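Long-range contacts in NAD-dependent dehydrogenase (Rhizobium meliloti, PDB 4Z0P), which reduces glyoxylate and hydroxypyruvate with NADPH as cofactor, as a member of the D-isomer specific 2-hydroxyacid dehydrogenase family: residues A[10-15]-A[50-55]; A[92-97]-A[291-296]; A[43-48]-A[61-66]. All blocks are in the same frame, centred on the assembly; numbering follows the deposited sequence.

Interaction 1. Residues A[10-15]-A[50-55]; sequences VDLKFI and YAVVWK. With OXD (oxalic acid), chain C.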
loop_
_atom_site.group_PDB
_atom_site.type_symbol
_atom_site.label_atom_id
_atom_site.label_comp_id
_atom_site.label_asym_id
_atom_site.label_seq_id
_atom_site.Cartn_x
_atom_site.Cartn_y
_atom_site.Cartn_z
ATOM N N VAL A 10 -4.515 -35.188 1.634
ATOM C CA VAL A 10 -4.655 -33.762 1.305
ATOM C C VAL A 10 -6.162 -33.508 1.096
ATOM O O VAL A 10 -6.785 -34.061 0.184
ATOM C CB VAL A 10 -3.841 -33.388 0.053
ATOM C CG1 VAL A 10 -4.089 -31.933 -0.340
ATOM C CG2 VAL A 10 -2.348 -33.614 0.303
ATOM N N ASP A 11 -6.744 -32.689 1.980
ATOM C CA ASP A 11 -8.167 -32.322 1.900
ATOM C C ASP A 11 -8.291 -30.821 2.106
ATOM O O ASP A 11 -8.655 -30.355 3.193
ATOM C CB ASP A 11 -8.996 -33.087 2.929
ATOM C CG ASP A 11 -10.467 -32.890 2.759
ATOM O OD1 ASP A 11 -10.927 -32.368 1.741
ATOM O OD2 ASP A 11 -11.203 -33.275 3.671
ATOM N N LEU A 12 -7.983 -30.081 1.040
ATOM C CA LEU A 12 -7.847 -28.637 1.088
ATOM C C LEU A 12 -8.832 -27.956 0.183
ATOM O O LEU A 12 -8.716 -28.082 -1.034
ATOM C CB LEU A 12 -6.448 -28.240 0.603
ATOM C CG LEU A 12 -5.272 -28.688 1.465
ATOM C CD1 LEU A 12 -3.948 -28.390 0.761
ATOM C CD2 LEU A 12 -5.325 -28.027 2.814
ATOM N N LYS A 13 -9.750 -27.174 0.760
ATOM C CA LYS A 13 -10.710 -26.439 -0.044
ATOM C C LYS A 13 -10.072 -25.121 -0.463
ATOM O O LYS A 13 -10.433 -24.062 0.030
ATOM C CB LYS A 13 -12.019 -26.224 0.709
ATOM C CG LYS A 13 -13.171 -25.708 -0.119
ATOM C CD LYS A 13 -14.510 -26.124 0.501
ATOM C CE LYS A 13 -15.705 -25.452 -0.165
ATOM N NZ LYS A 13 -15.994 -24.112 0.417
ATOM N N PHE A 14 -9.098 -25.222 -1.363
ATOM C CA PHE A 14 -8.389 -24.097 -1.948
ATOM C C PHE A 14 -8.743 -24.100 -3.438
ATOM O O PHE A 14 -9.458 -24.987 -3.918
ATOM C CB PHE A 14 -6.873 -24.308 -1.835
ATOM C CG PHE A 14 -6.308 -24.206 -0.446
ATOM C CD1 PHE A 14 -7.011 -23.673 0.634
ATOM C CD2 PHE A 14 -4.998 -24.611 -0.243
ATOM C CE1 PHE A 14 -6.414 -23.583 1.884
ATOM C CE2 PHE A 14 -4.414 -24.524 1.004
ATOM C CZ PHE A 14 -5.119 -24.032 2.065
ATOM N N ILE A 15 -8.201 -23.144 -4.183
ATOM C CA ILE A 15 -8.366 -23.140 -5.649
ATOM C C ILE A 15 -7.783 -24.449 -6.206
ATOM O O ILE A 15 -6.599 -24.758 -5.977
ATOM C CB ILE A 15 -7.712 -21.882 -6.272
ATOM C CG1 ILE A 15 -8.499 -20.634 -5.858
ATOM C CG2 ILE A 15 -7.676 -21.983 -7.785
ATOM C CD1 ILE A 15 -7.760 -19.325 -6.047
ATOM N N TYR A 50 -0.815 -38.929 8.490
ATOM C CA TYR A 50 -0.757 -37.482 8.296
ATOM C C TYR A 50 -1.867 -37.004 7.366
ATOM O O TYR A 50 -2.179 -37.668 6.372
ATOM C CB TYR A 50 0.581 -37.088 7.659
ATOM C CG TYR A 50 1.779 -37.663 8.353
ATOM C CD1 TYR A 50 2.026 -37.376 9.686
ATOM C CD2 TYR A 50 2.685 -38.502 7.681
ATOM C CE1 TYR A 50 3.123 -37.909 10.342
ATOM C CE2 TYR A 50 3.789 -39.036 8.339
ATOM C CZ TYR A 50 3.998 -38.739 9.676
ATOM O OH TYR A 50 5.086 -39.261 10.365
ATOM N N ALA A 51 -2.465 -35.863 7.716
ATOM C CA ALA A 51 -3.469 -35.190 6.875
ATOM C C ALA A 51 -3.228 -33.698 6.920
ATOM O O ALA A 51 -2.832 -33.170 7.971
ATOM C CB ALA A 51 -4.851 -35.500 7.367
ATOM N N VAL A 52 -3.403 -33.048 5.769
ATOM C CA VAL A 52 -3.314 -31.597 5.615
ATOM C C VAL A 52 -4.686 -31.121 5.188
ATOM O O VAL A 52 -5.198 -31.575 4.156
ATOM C CB VAL A 52 -2.273 -31.169 4.544
ATOM C CG1 VAL A 52 -1.983 -29.667 4.701
ATOM C CG2 VAL A 52 -1.011 -31.986 4.647
ATOM N N VAL A 53 -5.328 -30.298 6.024
ATOM C CA VAL A 53 -6.787 -30.107 5.924
ATOM C C VAL A 53 -7.171 -28.630 5.961
ATOM O O VAL A 53 -6.566 -27.830 6.683
ATOM C CB VAL A 53 -7.545 -30.898 7.003
ATOM C CG1 VAL A 53 -7.212 -32.393 6.891
ATOM C CG2 VAL A 53 -7.294 -30.361 8.418
ATOM N N TRP A 54 -8.205 -28.290 5.194
ATOM C CA TRP A 54 -8.822 -26.970 5.221
ATOM C C TRP A 54 -10.267 -27.097 4.784
ATOM O O TRP A 54 -10.521 -27.543 3.677
ATOM C CB TRP A 54 -8.101 -26.004 4.291
ATOM C CG TRP A 54 -8.528 -24.586 4.509
ATOM C CD1 TRP A 54 -9.259 -23.783 3.675
ATOM C CD2 TRP A 54 -8.237 -23.792 5.675
ATOM N NE1 TRP A 54 -9.424 -22.521 4.252
ATOM C CE2 TRP A 54 -8.808 -22.511 5.475
ATOM C CE3 TRP A 54 -7.542 -24.046 6.862
ATOM C CZ2 TRP A 54 -8.714 -21.493 6.439
ATOM C CZ3 TRP A 54 -7.454 -23.027 7.813
ATOM C CH2 TRP A 54 -8.033 -21.784 7.587
ATOM N N LYS A 55 -11.200 -26.736 5.670
ATOM C CA LYS A 55 -12.638 -26.828 5.403
ATOM C C LYS A 55 -13.050 -28.240 5.004
ATOM O O LYS A 55 -13.845 -28.440 4.073
ATOM C CB LYS A 55 -13.070 -25.770 4.364
ATOM C CG LYS A 55 -12.965 -24.370 4.890
ATOM C CD LYS A 55 -13.297 -23.368 3.785
ATOM C CE LYS A 55 -13.733 -22.046 4.357
ATOM N NZ LYS A 55 -13.929 -21.078 3.246
HETATM C C1 OXD C . -5.845 -18.820 7.475
HETATM C C2 OXD C . -6.912 -18.280 6.640
HETATM O O3 OXD C . -4.710 -19.050 6.984
HETATM O O4 OXD C . -6.937 -18.547 5.429
HETATM O O5 OXD C . -6.108 -19.053 8.674
HETATM O O6 OXD C . -7.787 -17.567 7.151
HETATM O O HOH W 1 -11.739 -29.762 2.245
HETATM O O HOH W 2 -10.843 -21.334 1.844
#

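Interaction 2. Residues A[92-97]-A[291-296]; sequences VRFVDR and RALFVH. With NDP (NADPH dihydro-nicotinamide-adenine-dinucleotide phosphate), chain H.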
loop_
_atom_site.group_PDB
_atom_site.type_symbol
_atom_site.label_atom_id
_atom_site.label_comp_id
_atom_site.label_asym_id
_atom_site.label_seq_id
_atom_site.Cartn_x
_atom_site.Cartn_y
_atom_site.Cartn_z
ATOM N N VAL A 92 -0.913 -28.960 14.011
ATOM C CA VAL A 92 0.132 -28.037 13.597
ATOM C C VAL A 92 -0.490 -26.996 12.681
ATOM O O VAL A 92 -1.070 -27.364 11.658
ATOM C CB VAL A 92 1.258 -28.772 12.833
ATOM C CG1 VAL A 92 2.278 -27.788 12.266
ATOM C CG2 VAL A 92 1.949 -29.773 13.750
ATOM N N ARG A 93 -0.352 -25.707 13.015
ATOM C CA ARG A 93 -0.901 -24.649 12.146
ATOM C C ARG A 93 0.136 -24.217 11.112
ATOM O O ARG A 93 1.321 -24.490 11.247
ATOM C CB ARG A 93 -1.390 -23.453 12.990
ATOM C CG ARG A 93 -0.283 -22.561 13.531
ATOM C CD ARG A 93 -0.765 -21.705 14.691
ATOM N NE ARG A 93 0.180 -20.646 14.989
ATOM C CZ ARG A 93 0.166 -19.438 14.428
ATOM N NH1 ARG A 93 -0.742 -19.101 13.516
ATOM N NH2 ARG A 93 1.085 -18.566 14.768
ATOM N N PHE A 94 -0.307 -23.520 10.068
ATOM C CA PHE A 94 0.604 -23.030 9.032
ATOM C C PHE A 94 1.186 -21.675 9.419
ATOM O O PHE A 94 0.459 -20.724 9.683
ATOM C CB PHE A 94 -0.149 -22.920 7.705
ATOM C CG PHE A 94 0.698 -22.610 6.486
ATOM C CD1 PHE A 94 1.974 -23.135 6.301
ATOM C CD2 PHE A 94 0.177 -21.787 5.485
ATOM C CE1 PHE A 94 2.715 -22.842 5.171
ATOM C CE2 PHE A 94 0.921 -21.508 4.343
ATOM C CZ PHE A 94 2.185 -22.026 4.193
ATOM N N VAL A 95 2.512 -21.633 9.509
ATOM C CA VAL A 95 3.257 -20.416 9.756
ATOM C C VAL A 95 4.367 -20.438 8.716
ATOM O O VAL A 95 5.094 -21.420 8.634
ATOM C CB VAL A 95 3.862 -20.417 11.170
ATOM C CG1 VAL A 95 4.772 -19.210 11.379
ATOM C CG2 VAL A 95 2.757 -20.393 12.220
ATOM N N ASP A 96 4.510 -19.383 7.915
ATOM C CA ASP A 96 5.480 -19.398 6.831
ATOM C C ASP A 96 5.681 -17.978 6.343
ATOM O O ASP A 96 4.737 -17.184 6.348
ATOM C CB ASP A 96 4.950 -20.221 5.651
ATOM C CG ASP A 96 6.012 -20.520 4.609
ATOM O OD1 ASP A 96 6.816 -21.430 4.866
ATOM O OD2 ASP A 96 6.046 -19.848 3.545
ATOM N N ARG A 97 6.904 -17.682 5.890
ATOM C CA ARG A 97 7.208 -16.358 5.347
ATOM C C ARG A 97 6.246 -15.948 4.251
ATOM O O ARG A 97 5.910 -14.776 4.142
ATOM C CB ARG A 97 8.643 -16.347 4.776
ATOM C CG ARG A 97 9.032 -15.075 4.039
ATOM N N ARG A 291 2.489 -24.821 -2.515
ATOM C CA ARG A 291 3.853 -25.384 -2.532
ATOM C C ARG A 291 4.537 -25.178 -1.164
ATOM O O ARG A 291 5.150 -26.081 -0.626
ATOM C CB ARG A 291 4.689 -24.748 -3.650
ATOM C CG ARG A 291 6.050 -25.390 -3.878
ATOM C CD ARG A 291 6.759 -24.791 -5.094
ATOM N N ALA A 292 4.465 -23.954 -0.637
ATOM C CA ALA A 292 5.091 -23.628 0.637
ATOM C C ALA A 292 4.457 -24.426 1.794
ATOM O O ALA A 292 5.160 -24.877 2.693
ATOM C CB ALA A 292 5.029 -22.111 0.902
ATOM N N LEU A 293 3.139 -24.588 1.757
ATOM C CA LEU A 293 2.425 -25.433 2.704
ATOM C C LEU A 293 2.967 -26.853 2.714
ATOM O O LEU A 293 3.279 -27.395 3.777
ATOM C CB LEU A 293 0.931 -25.432 2.383
ATOM C CG LEU A 293 0.067 -26.322 3.273
ATOM C CD1 LEU A 293 0.099 -25.898 4.736
ATOM C CD2 LEU A 293 -1.349 -26.300 2.692
ATOM N N PHE A 294 3.128 -27.446 1.535
ATOM C CA PHE A 294 3.639 -28.810 1.455
ATOM C C PHE A 294 5.108 -28.916 1.908
ATOM O O PHE A 294 5.464 -29.875 2.581
ATOM C CB PHE A 294 3.470 -29.402 0.054
ATOM C CG PHE A 294 2.044 -29.642 -0.359
ATOM C CD1 PHE A 294 0.984 -29.725 0.578
ATOM C CD2 PHE A 294 1.761 -29.876 -1.694
ATOM C CE1 PHE A 294 -0.312 -29.979 0.161
ATOM C CE2 PHE A 294 0.454 -30.133 -2.112
ATOM C CZ PHE A 294 -0.575 -30.178 -1.178
ATOM N N VAL A 295 5.927 -27.911 1.607
ATOM C CA VAL A 295 7.311 -27.900 2.127
ATOM C C VAL A 295 7.308 -27.879 3.662
ATOM O O VAL A 295 8.058 -28.623 4.315
ATOM C CB VAL A 295 8.109 -26.713 1.547
ATOM C CG1 VAL A 295 9.426 -26.494 2.302
ATOM C CG2 VAL A 295 8.369 -26.957 0.070
ATOM N N HIS A 296 6.456 -27.020 4.225
ATOM C CA HIS A 296 6.267 -26.919 5.680
ATOM C C HIS A 296 5.827 -28.247 6.296
ATOM O O HIS A 296 6.416 -28.696 7.276
ATOM C CB HIS A 296 5.297 -25.766 5.993
ATOM C CG HIS A 296 4.448 -25.952 7.213
ATOM N ND1 HIS A 296 4.854 -25.560 8.473
ATOM C CD2 HIS A 296 3.175 -26.400 7.348
ATOM C CE1 HIS A 296 3.876 -25.783 9.335
ATOM N NE2 HIS A 296 2.852 -26.302 8.679
HETATM P PA NDP H . -0.598 -15.928 16.423
HETATM O O1A NDP H . -1.036 -17.092 17.297
HETATM O O2A NDP H . 0.850 -15.836 16.073
HETATM O O5B NDP H . -1.022 -14.611 17.194
HETATM C C5B NDP H . -2.260 -14.443 17.851
HETATM C C4B NDP H . -2.188 -13.180 18.665
HETATM O O4B NDP H . -3.496 -12.941 19.181
HETATM C C3B NDP H . -1.253 -13.263 19.870
HETATM O O3B NDP H . -0.634 -11.990 20.023
HETATM C C2B NDP H . -2.198 -13.541 21.019
HETATM O O2B NDP H . -1.755 -13.085 22.282
HETATM C C1B NDP H . -3.385 -12.727 20.578
HETATM N N9A NDP H . -4.593 -13.169 21.295
HETATM C C8A NDP H . -5.269 -14.333 21.221
HETATM N N7A NDP H . -6.316 -14.388 22.012
HETATM C C5A NDP H . -6.317 -13.175 22.640
HETATM C C6A NDP H . -7.151 -12.602 23.620
HETATM N N6A NDP H . -8.229 -13.244 24.128
HETATM N N1A NDP H . -6.870 -11.341 24.052
HETATM C C2A NDP H . -5.803 -10.707 23.546
HETATM N N3A NDP H . -4.940 -11.152 22.627
HETATM C C4A NDP H . -5.263 -12.401 22.202
HETATM O O3 NDP H . -1.569 -16.012 15.134
HETATM P PN NDP H . -1.157 -15.390 13.693
HETATM O O1N NDP H . -0.643 -13.999 13.858
HETATM O O2N NDP H . -0.351 -16.371 12.919
HETATM O O5D NDP H . -2.602 -15.422 13.025
HETATM C C5D NDP H . -3.634 -14.627 13.573
HETATM C C4D NDP H . -4.973 -14.973 12.940
HETATM O O4D NDP H . -5.066 -14.413 11.628
HETATM C C3D NDP H . -5.253 -16.449 12.694
HETATM O O3D NDP H . -5.682 -17.098 13.908
HETATM C C2D NDP H . -6.328 -16.474 11.626
HETATM O O2D NDP H . -7.636 -16.480 12.225
HETATM C C1D NDP H . -6.092 -15.105 10.936
HETATM N N1N NDP H . -5.711 -15.238 9.528
HETATM C C2N NDP H . -6.523 -14.735 8.518
HETATM C C3N NDP H . -6.178 -14.831 7.203
HETATM C C7N NDP H . -6.952 -14.167 6.103
HETATM O O7N NDP H . -6.728 -14.533 4.932
HETATM N N7N NDP H . -7.848 -13.246 6.387
HETATM C C4N NDP H . -4.933 -15.546 6.831
HETATM C C5N NDP H . -4.138 -16.067 7.971
HETATM C C6N NDP H . -4.508 -15.892 9.225
HETATM P P2B NDP H . -0.583 -13.847 23.080
HETATM O O1X NDP H . 0.664 -13.502 22.307
HETATM O O2X NDP H . -0.650 -13.176 24.440
HETATM O O3X NDP H . -0.924 -15.290 23.081
HETATM O O HOH W 3 0.152 -26.939 9.118
HETATM O O HOH W 4 7.526 -23.597 3.422
#

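Interaction 3. Residues A[43-48]-A[61-66]; sequences RDLSGI and FSRAPD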
loop_
_atom_site.group_PDB
_atom_site.type_symbol
_atom_site.label_atom_id
_atom_site.label_comp_id
_atom_site.label_asym_id
_atom_site.label_seq_id
_atom_site.Cartn_x
_atom_site.Cartn_y
_atom_site.Cartn_z
ATOM N N ARG A 43 -11.986 -44.555 -0.690
ATOM C CA ARG A 43 -10.727 -45.130 -0.192
ATOM C C ARG A 43 -10.818 -45.172 1.334
ATOM O O ARG A 43 -11.127 -44.171 1.974
ATOM C CB ARG A 43 -9.575 -44.238 -0.665
ATOM C CG ARG A 43 -8.161 -44.520 -0.151
ATOM C CD ARG A 43 -7.577 -45.801 -0.662
ATOM N NE ARG A 43 -6.201 -45.983 -0.179
ATOM C CZ ARG A 43 -5.107 -45.468 -0.741
ATOM N NH1 ARG A 43 -5.179 -44.705 -1.833
ATOM N NH2 ARG A 43 -3.911 -45.745 -0.216
ATOM N N ASP A 44 -10.570 -46.338 1.922
ATOM C CA ASP A 44 -10.442 -46.388 3.367
ATOM C C ASP A 44 -9.147 -45.690 3.784
ATOM O O ASP A 44 -8.095 -45.908 3.172
ATOM C CB ASP A 44 -10.415 -47.817 3.868
ATOM C CG ASP A 44 -10.478 -47.860 5.357
ATOM O OD1 ASP A 44 -11.596 -47.807 5.903
ATOM O OD2 ASP A 44 -9.408 -47.878 5.960
ATOM N N LEU A 45 -9.215 -44.853 4.817
ATOM C CA LEU A 45 -8.073 -44.055 5.210
ATOM C C LEU A 45 -7.474 -44.456 6.559
ATOM O O LEU A 45 -6.704 -43.679 7.145
ATOM C CB LEU A 45 -8.426 -42.569 5.176
ATOM C CG LEU A 45 -8.934 -42.047 3.818
ATOM C CD1 LEU A 45 -9.408 -40.593 3.924
ATOM C CD2 LEU A 45 -7.864 -42.192 2.755
ATOM N N SER A 46 -7.803 -45.661 7.025
ATOM C CA SER A 46 -7.144 -46.179 8.219
ATOM C C SER A 46 -5.661 -46.429 7.984
ATOM O O SER A 46 -5.219 -46.654 6.870
ATOM C CB SER A 46 -7.797 -47.481 8.676
ATOM O OG SER A 46 -9.177 -47.310 8.893
ATOM N N GLY A 47 -4.895 -46.388 9.056
ATOM C CA GLY A 47 -3.469 -46.643 8.996
ATOM C C GLY A 47 -2.612 -45.543 8.417
ATOM O O GLY A 47 -1.413 -45.720 8.295
ATOM N N ILE A 48 -3.213 -44.390 8.114
ATOM C CA ILE A 48 -2.514 -43.257 7.541
ATOM C C ILE A 48 -2.216 -42.251 8.652
ATOM O O ILE A 48 -3.096 -41.915 9.446
ATOM C CB ILE A 48 -3.352 -42.601 6.418
ATOM C CG1 ILE A 48 -3.534 -43.603 5.268
ATOM C CG2 ILE A 48 -2.688 -41.304 5.946
ATOM C CD1 ILE A 48 -4.469 -43.119 4.190
ATOM N N PHE A 61 -12.431 -37.417 9.887
ATOM C CA PHE A 61 -11.734 -38.132 10.960
ATOM C C PHE A 61 -12.337 -39.503 11.287
ATOM O O PHE A 61 -11.649 -40.343 11.845
ATOM C CB PHE A 61 -11.536 -37.267 12.219
ATOM C CG PHE A 61 -10.693 -36.061 11.957
ATOM C CD1 PHE A 61 -9.455 -36.188 11.314
ATOM C CD2 PHE A 61 -11.136 -34.792 12.304
ATOM C CE1 PHE A 61 -8.683 -35.082 11.026
ATOM C CE2 PHE A 61 -10.355 -33.681 12.017
ATOM C CZ PHE A 61 -9.137 -33.824 11.380
ATOM N N SER A 62 -13.583 -39.764 10.906
ATOM C CA SER A 62 -14.092 -41.140 11.076
ATOM C C SER A 62 -13.448 -42.087 10.027
ATOM O O SER A 62 -13.195 -43.251 10.295
ATOM C CB SER A 62 -15.624 -41.184 11.052
ATOM O OG SER A 62 -16.099 -40.801 9.791
ATOM N N ARG A 63 -13.142 -41.553 8.861
ATOM C CA ARG A 63 -12.414 -42.316 7.826
ATOM C C ARG A 63 -10.940 -42.521 8.096
ATOM O O ARG A 63 -10.378 -43.553 7.721
ATOM C CB ARG A 63 -12.493 -41.602 6.514
ATOM C CG ARG A 63 -13.881 -41.503 5.943
ATOM C CD ARG A 63 -13.782 -40.661 4.683
ATOM N NE ARG A 63 -13.156 -41.394 3.562
ATOM C CZ ARG A 63 -12.885 -40.850 2.371
ATOM N NH1 ARG A 63 -13.163 -39.559 2.154
ATOM N NH2 ARG A 63 -12.305 -41.588 1.401
ATOM N N ALA A 64 -10.328 -41.539 8.752
ATOM C CA ALA A 64 -8.904 -41.544 9.049
ATOM C C ALA A 64 -8.639 -41.533 10.550
ATOM O O ALA A 64 -8.154 -40.548 11.091
ATOM C CB ALA A 64 -8.242 -40.351 8.355
ATOM N N PRO A 65 -8.943 -42.645 11.235
ATOM C CA PRO A 65 -8.866 -42.685 12.685
ATOM C C PRO A 65 -7.479 -42.849 13.279
ATOM O O PRO A 65 -7.354 -42.844 14.493
ATOM C CB PRO A 65 -9.699 -43.931 13.023
ATOM C CG PRO A 65 -9.505 -44.829 11.844
ATOM C CD PRO A 65 -9.510 -43.903 10.686
ATOM N N ASP A 66 -6.450 -43.019 12.465
ATOM C CA ASP A 66 -5.119 -43.369 12.973
ATOM C C ASP A 66 -4.109 -42.263 12.736
ATOM O O ASP A 66 -2.884 -42.460 12.850
ATOM C CB ASP A 66 -4.673 -44.654 12.316
ATOM C CG ASP A 66 -5.671 -45.770 12.521
ATOM O OD1 ASP A 66 -6.116 -45.941 13.677
ATOM O OD2 ASP A 66 -6.012 -46.485 11.548
HETATM O O HOH W 5 -13.912 -44.159 3.617
HETATM O O HOH W 6 -11.478 -46.179 8.103
HETATM O O HOH W 7 -5.761 -42.876 9.631
#

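Interaction 1. Residues A[10-15]-A[50-55]
CG of Trp54 stands anti to its backbone N (chi1 -168°) and CG of Phe14 beside its own (chi1 -70°), which starts the two rings toward each other just past the end of strand 8-12 and at the end of the parallel strand 50-54. CE1 of Phe14 comes in over one face of the indole, 3.4 Å from CD1 of Trp54, with the ring planes inclined at 48°. On the same side of the sheet, CD2 of Leu12 packs 3.7 Å from CB of Trp54, the two side chains crossing at about a right angle, and also approaches CG1 of Val52.

Beneath them the strands are joined through Asp11, whose N donates to O of Val52 (2.9 Å) and whose O accepts from N of Trp54 (2.9 Å). The ladder runs on into the turn that follows, where N of Lys13, the centre of an inverse gamma turn, reaches O of Trp54 at 3.0 Å.

The far rim of the indole belongs to the oxalate pocket: CH2 of Trp54 lies 3.5 Å from O5 of the ligand, which is hydrogen-bonded by, among others, His283, Arg235 and the amides of Ala75 and Gly76. NE1 of Trp54 gives its proton to a water 3.0 Å away, in the plane of the ring. Trp54 therefore meets oxalate through carbon atoms, as a wall against which Phe14 packs at the pyrrole side and Leu12 at CB.

Interaction 2. Residues A[92-97]-A[291-296]
One water bridges the segments, donating to OD1 of Asp96 at 2.7 Å and to O of Ala292 at 2.8 Å. The other carboxylate oxygen of Asp96, OD2, is bonded to OG1 of Thr98 and also lies 3.6 Å from CB of Ala292; Asp96 is the N-cap of helix 97-115, its side chain also capping a backbone N there. A second water joins the segments further back: it donates to O of Val92 and lies 2.8 Å from NE2 of His296, to which it is also hydrogen-bonded.

Between these two waters the contact is apolar and aromatic. CG of Phe94 is anti to its backbone N (chi1 -172°), and the ring comes down on the helix, where CE1 and CZ reach the backbone of Leu293. CD1 of Leu293 makes a CH-pi contact over the face of that ring, 3.9 Å from its centroid. CD1 of Phe94 in turn sits over the rim of one face of the His296 imidazole, 3.6 Å from CD2 of His296, the two planes being 58° apart. CE1 of His296 reaches on to O of Arg93 and CG1 of Val92.

Arg93 itself points away from the helix to NADPH. Its NH1 donates to O2N of the cofactor at 2.8 Å, NH2 shares the same oxygen, and NH1 also bonds O of Ala75. CG2 of Val95 lies over the centre of the guanidinium, on the face opposite O1A of NADPH. The segment 92-97 thus carries the chain from edge strand 91-92 into helix 97-115, with helix 290-305 packed against its Phe94 side and the cofactor on its Arg93 side, while the other branch of Leu293, CD2, packs on Leu12 of strand 8-12.

Interaction 3. Residues A[43-48]-A[61-66]
A type II beta turn, Leu45 to Ile48, meets the end of the short helix 60-63 and the residues after it. NH2 of Arg63 donates to O of Arg43 (2.9 Å, N-H...O 163°), on a lone pair in the carbonyl plane and nearly within the guanidinium plane; NH2 also bonds O of His40. A bend at chi3 (74°) turns NE of Arg63 back over the loop, and CD1 of Leu45 lies over the centre of the guanidinium, 3.7 Å above it.

The loop leads into strand 50-54 and the other segment toward strand 69-72, so the contact joins two connections at the N-terminal ends of these parallel strands. Asp44 closes an Asx turn here, its OD2 taking the N-H of Ser46 at 2.9 Å, and a water links OD1 of Asp44, OG of Ser46 and O of Arg63. Gly47, whose positive phi suits its place in the turn, donates N-H to the anti lone pair of OD2 of Asp66 (2.7 Å). A further water donates to O of Leu45 and O of Ile48 and accepts from N of Asp66. Inward, CB of Leu45 and CB of Ala64 touch at 3.9 Å above Ile9 of strand 8-12.

Interaction 1 lies within the five-stranded parallel sheet, and interaction 3 joins the connections that lead into its strands 50-54 and 69-72; their segments alternate along the chain and their centres are about 15 Å apart. Interaction 2 follows both in sequence, and brings helix 290-305, from near the C-terminus, back onto this sheet. Its centre is about 12 Å from that of interaction 1, and the two share a hydrophobic layer where CD2 of Leu293 packs against Leu12, Phe14 and Val52, while Trp54 reaches oxalate and Arg93 reaches NADPH. Interaction 3, about 23 Å from interaction 2 between centres, lies at the N-terminal ends of the strands, away from the annotated sites.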